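Local coordinates for ferripyochelin binding protein (Pyrococcus horikoshii, PDB 2FKO) that probably catalyses the reversible hydration of carbon dioxide as a zinc-dependent, trimeric gamma-class carbonic anhydrase, although it was named as a ferripyochelin binding protein, at residues 59-64 with 81-86; 16-21 with 36-41. All blocks are in the same frame, centred on the assembly; numbering follows the deposited sequence.

Contact 1 (59-64 with 81-86); sequences QDNVSI and GHNAMV. With ZN (zinc ion), chain B.
The zinc site of a left-handed parallel beta-helix lies at one end of this contact, where 59-64 and 81-86, equivalent turns of neighbouring coils, stack in register. His82 binds the zinc ion through NE2 at 2.0 Å, and a water completes the sphere with His65 and His87 of the second subunit, so the metal sits between two chains. Two side chains of 59-64 frame the imidazole. Asp60 lies alongside it, carboxylate and ring planes only 10° apart, and OD2 takes a weak, bent hydrogen bond from ND1 of His82 at 2.7 Å; Arg44 of the second subunit forms a salt bridge with the same carboxylate oxygen. Gln59 comes over one ring face: its chain, extended beyond CG, sets OE1 of Gln59 2.9 Å above the plane of the His82 ring, near its centre, with the amide turned 60° to the imidazole. That oxygen also accepts a weak bond from the backbone N of His82, while CB of Gln59 makes an off-centre CH-pi contact. Held at its edge and over one face, the ring is probably restrained from turning, with ND1 engaged by Asp60 and NE2 turned to the metal. Beyond the site the coils join by parallel beta bonding. Each segment makes a type II turn, Gln59 to Val62 and Gly81 to Ala84, and Asn83 N reaches Asp60 O at 2.8 Å between the turns. Ser63 then pairs with Met85 and Ile64 with Val86, Ser63 N bonding to Ala84 O at 3.2 Å and Val86 N to Ser63 O at 3.0 Å. On the face with Ser63, the bent Met85 chain curls back, CE of Met85 3.3 Å from Ser63 O.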
loop_
_atom_site.group_PDB
_atom_site.type_symbol
_atom_site.label_atom_id
_atom_site.label_comp_id
_atom_site.label_asym_id
_atom_site.label_seq_id
_atom_site.Cartn_x
_atom_site.Cartn_y
_atom_site.Cartn_z
ATOM N N GLN A 59 9.551 4.242 4.191
ATOM C CA GLN A 59 8.359 5.072 4.312
ATOM C C GLN A 59 7.003 4.413 4.552
ATOM O O GLN A 59 6.879 3.187 4.594
ATOM C CB GLN A 59 8.312 6.021 3.110
ATOM C CG GLN A 59 9.514 6.964 3.122
ATOM C CD GLN A 59 9.634 7.815 1.879
ATOM O OE1 GLN A 59 8.660 8.026 1.159
ATOM N NE2 GLN A 59 10.834 8.325 1.627
ATOM N N ASP A 60 5.993 5.261 4.729
ATOM C CA ASP A 60 4.622 4.849 5.020
ATOM C C ASP A 60 4.044 3.783 4.093
ATOM O O ASP A 60 4.206 3.832 2.873
ATOM C CB ASP A 60 3.704 6.075 4.998
ATOM C CG ASP A 60 4.383 7.327 5.535
ATOM O OD1 ASP A 60 4.256 7.629 6.741
ATOM O OD2 ASP A 60 5.059 8.007 4.739
ATOM N N ASN A 61 3.357 2.822 4.696
ATOM C CA ASN A 61 2.707 1.744 3.962
ATOM C C ASN A 61 3.564 0.877 3.044
ATOM O O ASN A 61 3.029 0.239 2.134
ATOM C CB ASN A 61 1.523 2.297 3.159
ATOM C CG ASN A 61 0.308 2.563 4.025
ATOM O OD1 ASN A 61 -0.230 1.650 4.649
ATOM N ND2 ASN A 61 -0.131 3.817 4.068
ATOM N N VAL A 62 4.878 0.830 3.250
ATOM C CA VAL A 62 5.846 -0.044 2.532
ATOM C C VAL A 62 5.786 -1.412 3.072
ATOM O O VAL A 62 5.582 -1.542 4.289
ATOM C CB VAL A 62 7.240 0.680 2.604
ATOM C CG1 VAL A 62 8.326 -0.177 2.030
ATOM C CG2 VAL A 62 7.168 2.056 1.981
ATOM N N SER A 63 6.091 -2.428 2.274
ATOM C CA SER A 63 6.283 -3.772 2.798
ATOM C C SER A 63 7.654 -4.283 2.374
ATOM O O SER A 63 8.087 -4.060 1.241
ATOM C CB SER A 63 5.210 -4.727 2.261
ATOM O OG SER A 63 3.906 -4.339 2.659
ATOM N N ILE A 64 8.354 -4.938 3.295
ATOM C CA ILE A 64 9.653 -5.524 2.990
ATOM C C ILE A 64 9.569 -6.961 3.473
ATOM O O ILE A 64 9.219 -7.214 4.626
ATOM C CB ILE A 64 10.812 -4.806 3.711
ATOM C CG1 ILE A 64 10.848 -3.334 3.283
ATOM C CG2 ILE A 64 12.140 -5.494 3.364
ATOM C CD1 ILE A 64 11.951 -2.513 3.927
ATOM N N GLY A 81 10.490 4.663 -0.944
ATOM C CA GLY A 81 9.288 5.466 -1.059
ATOM C C GLY A 81 7.977 4.886 -0.574
ATOM O O GLY A 81 7.791 3.671 -0.501
ATOM N N HIS A 82 7.063 5.792 -0.245
ATOM C CA HIS A 82 5.730 5.441 0.237
ATOM C C HIS A 82 5.098 4.339 -0.599
ATOM O O HIS A 82 5.163 4.363 -1.827
ATOM C CB HIS A 82 4.801 6.656 0.159
ATOM C CG HIS A 82 5.383 7.911 0.724
ATOM N ND1 HIS A 82 5.368 8.199 2.072
ATOM C CD2 HIS A 82 5.968 8.972 0.120
ATOM C CE1 HIS A 82 5.915 9.385 2.273
ATOM N NE2 HIS A 82 6.288 9.874 1.105
ATOM N N ASN A 83 4.482 3.377 0.080
ATOM C CA ASN A 83 3.775 2.289 -0.579
ATOM C C ASN A 83 4.595 1.391 -1.498
ATOM O O ASN A 83 4.020 0.625 -2.273
ATOM C CB ASN A 83 2.576 2.857 -1.355
ATOM C CG ASN A 83 1.526 3.479 -0.440
ATOM O OD1 ASN A 83 0.428 2.945 -0.279
ATOM N ND2 ASN A 83 1.868 4.608 0.170
ATOM N N ALA A 84 5.923 1.473 -1.421
ATOM C CA ALA A 84 6.767 0.627 -2.259
ATOM C C ALA A 84 6.833 -0.768 -1.639
ATOM O O ALA A 84 6.356 -0.980 -0.525
ATOM C CB ALA A 84 8.171 1.223 -2.385
ATOM N N MET A 85 7.425 -1.717 -2.355
ATOM C CA MET A 85 7.522 -3.082 -1.844
ATOM C C MET A 85 8.830 -3.730 -2.303
ATOM O O MET A 85 9.100 -3.823 -3.495
ATOM C CB MET A 85 6.317 -3.888 -2.336
ATOM C CG MET A 85 6.013 -5.170 -1.560
ATOM S SD MET A 85 7.190 -6.515 -1.830
ATOM C CE MET A 85 7.515 -7.012 -0.125
ATOM N N VAL A 86 9.648 -4.152 -1.345
ATOM C CA VAL A 86 10.916 -4.797 -1.656
ATOM C C VAL A 86 10.824 -6.248 -1.208
ATOM O O VAL A 86 10.541 -6.538 -0.036
ATOM C CB VAL A 86 12.094 -4.094 -0.940
ATOM C CG1 VAL A 86 13.405 -4.804 -1.256
ATOM C CG2 VAL A 86 12.170 -2.639 -1.387
HETATM ZN ZN ZN B . 7.159 11.698 1.178
HETATM O O HOH W 1 8.945 11.543 1.436
#

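Contact 2 (16-21 with 36-41); sequences SAFVDE and SVWPSA. With EDO (1,2-ethanediol), chain C.
Strands 18-19 and 36-37 run parallel, Phe18 level with Ser36 and Val19 with Val37, their CA atoms 4.5 and 4.7 Å apart. Two backbone bonds tie them: Val37 N to Phe18 O at 2.7 Å and Asp20 N to Val37 O at 2.9 Å, the second almost straight at 177°. Past the strands, 36-41 bends through a type II turn from Trp38 to Ala41. On the face with Phe18 and Ser36, the phenyl ring, its CG anti to the backbone N (chi1 168°), swings forward along the strand toward Trp38. The two meet edge-to-face, planes at 63°: CE2 of Phe18 stands over the six-membered ring of the indole, offset toward its rim and 3.9 Å from CZ3 of Trp38. The indole is steadied by a weak bond from NE1 of Trp38 to OG of Ser36, and helix 146-169 closes over this face, Ala163 and Ile167 against Phe18 and Leu162 against Trp38. Val19 and Val37 run alongside each other on the other face, CG1 of Val19 4.2 Å from CB of Val37. The Asp20 carboxylate reaches across the Pro39 ring, OD1 of Asp20 3.4 Å from CG of Pro39, while Arg170 forms a salt bridge with OD1 and the backbone N of Asn22 bonds to OD2. Replacing Asp20 with an alanine would probably leave Arg170 without this acidic mate and open a gap beside Pro39. The pair forms two successive coils of the left-handed parallel beta-helix of the hexapeptide-repeat family, in which strands and turns stack in register, coil upon coil.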
loop_
_atom_site.group_PDB
_atom_site.type_symbol
_atom_site.label_atom_id
_atom_site.label_comp_id
_atom_site.label_asym_id
_atom_site.label_seq_id
_atom_site.Cartn_x
_atom_site.Cartn_y
_atom_site.Cartn_z
ATOM N N SER A 16 19.515 5.066 17.846
ATOM C CA SER A 16 19.205 6.296 17.110
ATOM C C SER A 16 18.098 6.138 16.079
ATOM O O SER A 16 17.578 7.124 15.562
ATOM C CB SER A 16 20.452 6.829 16.404
ATOM O OG SER A 16 20.905 5.911 15.424
ATOM N N ALA A 17 17.744 4.899 15.775
ATOM C CA ALA A 17 16.704 4.642 14.788
ATOM C C ALA A 17 15.329 5.073 15.288
ATOM O O ALA A 17 15.098 5.199 16.493
ATOM C CB ALA A 17 16.688 3.154 14.433
ATOM N N PHE A 18 14.421 5.327 14.351
ATOM C CA PHE A 18 13.063 5.694 14.713
ATOM C C PHE A 18 12.122 4.686 14.086
ATOM O O PHE A 18 12.097 4.520 12.868
ATOM C CB PHE A 18 12.679 7.083 14.202
ATOM C CG PHE A 18 11.198 7.373 14.320
ATOM C CD1 PHE A 18 10.590 7.453 15.572
ATOM C CD2 PHE A 18 10.408 7.523 13.182
ATOM C CE1 PHE A 18 9.213 7.679 15.690
ATOM C CE2 PHE A 18 9.031 7.750 13.291
ATOM C CZ PHE A 18 8.434 7.828 14.548
ATOM N N VAL A 19 11.359 4.002 14.922
ATOM C CA VAL A 19 10.390 3.041 14.424
ATOM C C VAL A 19 9.040 3.529 14.914
ATOM O O VAL A 19 8.763 3.506 16.107
ATOM C CB VAL A 19 10.647 1.628 14.969
ATOM C CG1 VAL A 19 9.624 0.662 14.385
ATOM C CG2 VAL A 19 12.053 1.180 14.611
ATOM N N ASP A 20 8.214 4.003 13.992
ATOM C CA ASP A 20 6.897 4.501 14.349
ATOM C C ASP A 20 6.146 3.385 15.071
ATOM O O ASP A 20 6.269 2.220 14.704
ATOM C CB ASP A 20 6.139 4.905 13.090
ATOM C CG ASP A 20 4.883 5.672 13.399
ATOM O OD1 ASP A 20 4.962 6.918 13.500
ATOM O OD2 ASP A 20 3.820 5.025 13.553
ATOM N N GLU A 21 5.366 3.724 16.093
ATOM C CA GLU A 21 4.645 2.686 16.812
ATOM C C GLU A 21 3.606 2.001 15.939
ATOM O O GLU A 21 3.122 0.932 16.286
ATOM C CB GLU A 21 3.987 3.238 18.086
ATOM C CG GLU A 21 2.966 4.338 17.885
ATOM C CD GLU A 21 2.324 4.751 19.195
ATOM O OE1 GLU A 21 2.909 4.456 20.255
ATOM O OE2 GLU A 21 1.242 5.371 19.168
ATOM N N SER A 36 14.981 4.898 9.805
ATOM C CA SER A 36 13.625 5.232 10.220
ATOM C C SER A 36 12.600 4.372 9.487
ATOM O O SER A 36 12.711 4.132 8.283
ATOM C CB SER A 36 13.344 6.717 9.971
ATOM O OG SER A 36 13.597 7.062 8.623
ATOM N N VAL A 37 11.614 3.900 10.243
ATOM C CA VAL A 37 10.536 3.059 9.738
ATOM C C VAL A 37 9.264 3.831 10.075
ATOM O O VAL A 37 9.002 4.148 11.241
ATOM C CB VAL A 37 10.548 1.680 10.437
ATOM C CG1 VAL A 37 9.460 0.776 9.850
ATOM C CG2 VAL A 37 11.924 1.033 10.263
ATOM N N TRP A 38 8.477 4.133 9.049
ATOM C CA TRP A 38 7.286 4.948 9.226
ATOM C C TRP A 38 5.941 4.234 9.353
ATOM O O TRP A 38 5.862 3.025 9.195
ATOM C CB TRP A 38 7.281 5.993 8.110
ATOM C CG TRP A 38 8.565 6.774 8.128
ATOM C CD1 TRP A 38 9.760 6.403 7.585
ATOM C CD2 TRP A 38 8.808 8.005 8.824
ATOM N NE1 TRP A 38 10.733 7.318 7.902
ATOM C CE2 TRP A 38 10.175 8.313 8.662
ATOM C CE3 TRP A 38 8.001 8.873 9.572
ATOM C CZ2 TRP A 38 10.760 9.457 9.221
ATOM C CZ3 TRP A 38 8.584 10.016 10.131
ATOM C CH2 TRP A 38 9.952 10.293 9.948
ATOM N N PRO A 39 4.867 4.984 9.667
ATOM C CA PRO A 39 3.526 4.420 9.831
ATOM C C PRO A 39 3.113 3.382 8.793
ATOM O O PRO A 39 3.227 3.609 7.591
ATOM C CB PRO A 39 2.629 5.653 9.809
ATOM C CG PRO A 39 3.481 6.675 10.473
ATOM C CD PRO A 39 4.832 6.448 9.834
ATOM N N SER A 40 2.623 2.251 9.292
ATOM C CA SER A 40 2.153 1.132 8.483
ATOM C C SER A 40 3.228 0.441 7.663
ATOM O O SER A 40 2.922 -0.421 6.842
ATOM C CB SER A 40 1.017 1.570 7.557
ATOM O OG SER A 40 0.457 0.444 6.902
ATOM N N ALA A 41 4.486 0.822 7.864
ATOM C CA ALA A 41 5.570 0.168 7.145
ATOM C C ALA A 41 5.726 -1.179 7.833
ATOM O O ALA A 41 5.667 -1.261 9.060
ATOM C CB ALA A 41 6.868 0.978 7.255
HETATM C C1 EDO C . 0.043 -2.314 17.867
HETATM O O1 EDO C . -1.160 -3.038 17.742
HETATM C C2 EDO C . -0.054 -1.251 18.496
HETATM O O2 EDO C . 0.778 -0.132 18.131
#

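Contact 2 precedes contact 1 along the chain, and their centres lie about 12 Å apart. They meet where the turn of 36-41 stacks on that of 59-64: Asn61 N is 3.0 Å from Pro39 O, probably a hydrogen bond, and OD1 of Asp60 packs 3.4 Å from CD of Pro39. Contact 1 supplies His82 to the zinc directly; the side chain of Trp38 in contact 2 lies about 9 Å from the zinc ion, its indole meeting Tyr159, a residue of the zinc site that also touches Gln59 and His82. Ser40 and Asn61, one from each contact, belong to a calcium site seen in this protein, and Ser40 also bonds to its copies in both other subunits.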